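Local structure of ParA (Salmonella enterica subsp. enterica serovar Newport str. SL317, 3EZ9) at the interface of chains A and B. The protein acts in DNA partition as a ParA-family Walker-type ATPase, with a helix-turn-helix region that is likely to bind DNA. Residues are numbered along the deposited sequence; one frame, centred on the assembly and turned at random. Chains: chain A/B, ParA.

Contact 1: the interface of chains A and B. Residues chain A 273, 291, 313, 336-337, 340; chain B 10, 13, 16.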
loop_
_atom_site.group_PDB
_atom_site.type_symbol
_atom_site.label_atom_id
_atom_site.label_comp_id
_atom_site.label_asym_id
_atom_site.label_seq_id
_atom_site.Cartn_x
_atom_site.Cartn_y
_atom_site.Cartn_z
ATOM N N LEU A 273 -12.385 -17.049 -1.328
ATOM C CA LEU A 273 -11.900 -15.727 -0.968
ATOM C C LEU A 273 -11.372 -15.868 0.465
ATOM O O LEU A 273 -12.111 -16.320 1.346
ATOM C CB LEU A 273 -13.059 -14.705 -0.999
ATOM C CG LEU A 273 -12.710 -13.216 -0.810
ATOM C CD1 LEU A 273 -12.335 -12.631 -2.164
ATOM C CD2 LEU A 273 -13.889 -12.456 -0.191
ATOM N N LEU A 291 -14.481 -4.897 1.488
ATOM C CA LEU A 291 -15.470 -5.949 1.367
ATOM C C LEU A 291 -16.790 -5.403 0.872
ATOM O O LEU A 291 -17.535 -6.092 0.188
ATOM C CB LEU A 291 -15.696 -6.644 2.708
ATOM C CG LEU A 291 -14.482 -7.385 3.250
ATOM C CD1 LEU A 291 -14.790 -7.965 4.619
ATOM C CD2 LEU A 291 -14.077 -8.459 2.257
ATOM N N SER A 313 -15.874 -18.335 1.289
ATOM C CA SER A 313 -15.045 -17.264 1.831
ATOM C C SER A 313 -14.660 -17.568 3.292
ATOM O O SER A 313 -15.346 -18.307 3.989
ATOM C CB SER A 313 -15.793 -15.953 1.730
ATOM O OG SER A 313 -17.100 -16.116 2.243
ATOM N N VAL A 336 -19.963 -9.602 10.994
ATOM C CA VAL A 336 -19.939 -9.563 9.528
ATOM C C VAL A 336 -19.619 -10.878 8.835
ATOM O O VAL A 336 -20.287 -11.246 7.876
ATOM C CB VAL A 336 -18.958 -8.494 8.993
ATOM C CG1 VAL A 336 -19.507 -7.118 9.276
ATOM C CG2 VAL A 336 -17.607 -8.648 9.635
ATOM N N TYR A 337 -18.599 -11.583 9.309
ATOM C CA TYR A 337 -18.225 -12.861 8.700
ATOM C C TYR A 337 -19.158 -14.002 9.108
ATOM O O TYR A 337 -19.277 -14.995 8.388
ATOM C CB TYR A 337 -16.778 -13.216 9.046
ATOM C CG TYR A 337 -15.766 -12.290 8.403
ATOM C CD1 TYR A 337 -14.562 -11.993 9.033
ATOM C CD2 TYR A 337 -16.030 -11.691 7.174
ATOM C CE1 TYR A 337 -13.660 -11.125 8.458
ATOM C CE2 TYR A 337 -15.140 -10.828 6.598
ATOM C CZ TYR A 337 -13.960 -10.547 7.243
ATOM O OH TYR A 337 -13.062 -9.682 6.678
ATOM N N ASN A 340 -18.018 -17.637 8.865
ATOM C CA ASN A 340 -16.774 -17.735 8.104
ATOM C C ASN A 340 -15.669 -16.920 8.733
ATOM O O ASN A 340 -14.982 -16.163 8.053
ATOM C CB ASN A 340 -16.953 -17.290 6.649
ATOM C CG ASN A 340 -18.342 -16.792 6.349
ATOM O OD1 ASN A 340 -19.336 -17.500 6.541
ATOM N ND2 ASN A 340 -18.422 -15.566 5.859
ATOM N N VAL B 10 -20.793 -13.565 -0.807
ATOM C CA VAL B 10 -19.832 -12.496 -0.650
ATOM C C VAL B 10 -20.742 -11.271 -0.542
ATOM O O VAL B 10 -20.430 -10.305 0.175
ATOM C CB VAL B 10 -18.906 -12.367 -1.895
ATOM C CG1 VAL B 10 -18.306 -10.989 -1.965
ATOM C CG2 VAL B 10 -17.792 -13.366 -1.822
ATOM N N ILE B 13 -21.790 -11.007 3.133
ATOM C CA ILE B 13 -20.812 -10.366 4.000
ATOM C C ILE B 13 -20.799 -8.858 3.715
ATOM O O ILE B 13 -20.710 -8.047 4.635
ATOM C CB ILE B 13 -19.400 -10.912 3.753
ATOM C CG1 ILE B 13 -19.337 -12.397 4.132
ATOM C CG2 ILE B 13 -18.397 -10.077 4.527
ATOM C CD1 ILE B 13 -18.091 -13.122 3.592
ATOM N N ARG B 16 -23.605 -7.040 5.313
ATOM C CA ARG B 16 -23.382 -6.902 6.735
ATOM C C ARG B 16 -22.234 -5.941 7.026
ATOM O O ARG B 16 -22.210 -5.307 8.075
ATOM C CB ARG B 16 -23.114 -8.270 7.365
ATOM C CG ARG B 16 -24.322 -9.173 7.356
ATOM C CD ARG B 16 -24.146 -10.407 8.244
ATOM N NE ARG B 16 -23.233 -11.392 7.669
ATOM C CZ ARG B 16 -23.435 -12.705 7.720
ATOM N NH1 ARG B 16 -24.519 -13.191 8.323
ATOM N NH2 ARG B 16 -22.562 -13.535 7.161
#
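With CG1 anti to its carbonyl carbon (chi1 -64°), B:Ile13 of helix 10-20 is inserted against A:Ser313, A:Asn340 and A:Tyr337. The same torsion sets the branch methyl CG2 anti to the backbone N, facing A:Tyr337, while the extended second torsion carries CD1 out from the helix to A:Ser313 and A:Asn340. This is a predominantly apolar docking site for the N-terminal helix of one ParA copy on the other. B:Ile13 hides 98 Å² of surface, more than any other residue of this patch, and this identifies it as the main insertion.

The CD1 arm reaches a polar-lined spot. CD1 is 3.4 Å from A:Ser313 OG, the hydroxyl at the start of strand 312-317. From the opposite direction comes A:Asn340, whose amide nitrogen ND2 is 3.3 Å from the same B:Ile13 CD1. Both are van der Waals contacts of a methyl with polar atoms; they border the methyl, and no bond is implied.

The CG2 arm turns toward an aromatic ring and a leucine. CG2 is 3.9 Å from both CD2 and CE2 of A:Tyr337, which places the methyl against that one C-C bond of the ring. A:Leu291, from helix 281-292, offers its CD1 at 4.2 Å from B:Ile13 CG2. Over one face of the A:Tyr337 ring, CG2 of the neighbouring A:Val336 lies toward the rim.

One turn further along the helix of chain B, B:Arg16 supplies the polar part. Its chain bends at the third torsion (chi3 -73°) and brings the guanidinium to the end of helix 324-337. NE donates a weak hydrogen bond to the backbone carbonyl A:Val336 O, 3.0 Å long and bent to 128° at the hydrogen. Partial negative charge at the helix end may favour the cation here. Contact also runs the other way: the methyl CG1 of A:Val336 packs 3.5 Å from the backbone carbonyl oxygen O of B:Arg16.

Contact 2: the interface of chains A and B. Residues chain A 273, 294, 298, 310-311; chain B 7, 10.
Aliphatic packing centres on B:Val10, the first residue of helix 10-20, which hides 62 Å² and divides its two methyls between A:Leu294 and A:Leu310. The site is a leucine-lined surface on chain A that takes the N-terminal loop and helix start of chain B. CG1, trans to the backbone N (chi1 158°), reaches the start of helix 294-303, where it lies 3.7 Å from A:Leu294 CB. The A:Leu294 methyl CD1 approaches the same B:Val10 CG1 at 3.8 Å, so the valine methyl rests along the inner part and one branch of that leucine. The other methyl, CG2, faces A:Leu310 and sits 3.4 Å from its CD2. Both leucine side chains lie roughly perpendicular to the valine, each meeting a different methyl of it. A:Leu273, on strand 272-277, forms a more distant boundary, its CD2 being 4.3 Å from B:Val10 CG2.

Aromatic-to-aliphatic contact is made by B:Tyr7, in the loop that precedes the helix. Its side chain and that of A:Leu298 run antiparallel alongside one another. The leucine methyl CD1 is 3.4 Å from ring carbon CD1 of B:Tyr7, and it is almost as near to CE1, so the touch falls on one flank of the ring between these two atoms. A:Leu298 gives up 34 Å² to chain B, more than any other chain A residue here, which supports the view that this helix face is a main support for the tyrosine.

Where the tyrosine comes near the backbone of chain A, the evidence is weaker. The approach of its CB to the carbonyl oxygen of A:Leu310 is too tight to be trusted at 2.80 Å resolution. The contact between the two CB atoms places the tyrosine beside the segment leading to strand 312-317: A:Leu310 CB lies 3.5 Å from B:Tyr7 CB, an ordinary packing distance.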
loop_
_atom_site.group_PDB
_atom_site.type_symbol
_atom_site.label_atom_id
_atom_site.label_comp_id
_atom_site.label_asym_id
_atom_site.label_seq_id
_atom_site.Cartn_x
_atom_site.Cartn_y
_atom_site.Cartn_z
ATOM N N LEU A 273 -12.385 -17.049 -1.328
ATOM C CA LEU A 273 -11.900 -15.727 -0.968
ATOM C C LEU A 273 -11.372 -15.868 0.465
ATOM O O LEU A 273 -12.111 -16.320 1.346
ATOM C CB LEU A 273 -13.059 -14.705 -0.999
ATOM C CG LEU A 273 -12.710 -13.216 -0.810
ATOM C CD1 LEU A 273 -12.335 -12.631 -2.164
ATOM C CD2 LEU A 273 -13.889 -12.456 -0.191
ATOM N N LEU A 294 -16.898 -5.601 -3.137
ATOM C CA LEU A 294 -16.705 -6.770 -3.976
ATOM C C LEU A 294 -17.902 -7.055 -4.862
ATOM O O LEU A 294 -17.763 -7.422 -6.028
ATOM C CB LEU A 294 -16.403 -8.000 -3.130
ATOM C CG LEU A 294 -15.046 -8.057 -2.436
ATOM C CD1 LEU A 294 -14.960 -9.319 -1.596
ATOM C CD2 LEU A 294 -13.944 -8.029 -3.472
ATOM N N LEU A 298 -17.781 -8.173 -8.861
ATOM C CA LEU A 298 -18.207 -9.406 -9.475
ATOM C C LEU A 298 -19.096 -9.068 -10.672
ATOM O O LEU A 298 -19.015 -9.704 -11.724
ATOM C CB LEU A 298 -18.957 -10.275 -8.464
ATOM C CG LEU A 298 -18.096 -10.732 -7.279
ATOM C CD1 LEU A 298 -18.936 -11.488 -6.285
ATOM C CD2 LEU A 298 -16.954 -11.592 -7.755
ATOM N N LEU A 310 -15.997 -18.226 -7.515
ATOM C CA LEU A 310 -16.157 -18.077 -6.090
ATOM C C LEU A 310 -17.265 -18.916 -5.520
ATOM O O LEU A 310 -18.433 -18.855 -5.979
ATOM C CB LEU A 310 -16.416 -16.615 -5.722
ATOM C CG LEU A 310 -15.612 -16.011 -4.571
ATOM C CD1 LEU A 310 -14.114 -16.181 -4.833
ATOM C CD2 LEU A 310 -15.961 -14.520 -4.478
ATOM N N SER A 311 -16.888 -19.707 -4.517
ATOM C CA SER A 311 -17.855 -20.543 -3.849
ATOM C C SER A 311 -17.697 -20.650 -2.345
ATOM O O SER A 311 -18.408 -21.419 -1.687
ATOM C CB SER A 311 -17.880 -21.915 -4.450
ATOM O OG SER A 311 -16.567 -22.464 -4.440
ATOM N N TYR B 7 -20.736 -17.300 -3.411
ATOM C CA TYR B 7 -20.224 -16.147 -4.123
ATOM C C TYR B 7 -21.424 -15.247 -4.030
ATOM O O TYR B 7 -21.293 -14.041 -4.105
ATOM C CB TYR B 7 -19.910 -16.497 -5.578
ATOM C CG TYR B 7 -20.627 -15.734 -6.696
ATOM C CD1 TYR B 7 -20.636 -14.352 -6.751
ATOM C CD2 TYR B 7 -21.214 -16.425 -7.756
ATOM C CE1 TYR B 7 -21.221 -13.671 -7.841
ATOM C CE2 TYR B 7 -21.784 -15.772 -8.844
ATOM C CZ TYR B 7 -21.790 -14.401 -8.883
ATOM O OH TYR B 7 -22.389 -13.796 -9.961
ATOM N N VAL B 10 -20.793 -13.565 -0.807
ATOM C CA VAL B 10 -19.832 -12.496 -0.650
ATOM C C VAL B 10 -20.742 -11.271 -0.542
ATOM O O VAL B 10 -20.430 -10.305 0.175
ATOM C CB VAL B 10 -18.906 -12.367 -1.895
ATOM C CG1 VAL B 10 -18.306 -10.989 -1.965
ATOM C CG2 VAL B 10 -17.792 -13.366 -1.822
#

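The C-alpha centres of contact 1 and contact 2 are about 9 Å apart, and the two share A:Leu273 and B:Val10. They form one continuous strip: the N-terminal loop of chain B enters at contact 2, and its helix 10-20 continues through contact 1. Chain A receives this segment with strands and helices of its likely ATPase region. Because the interface is two-fold symmetric, the N-terminal segment of chain A packs on chain B in the same way. Such a reciprocal exchange is consistent with a dimer, although the structure alone does not show that it forms in solution.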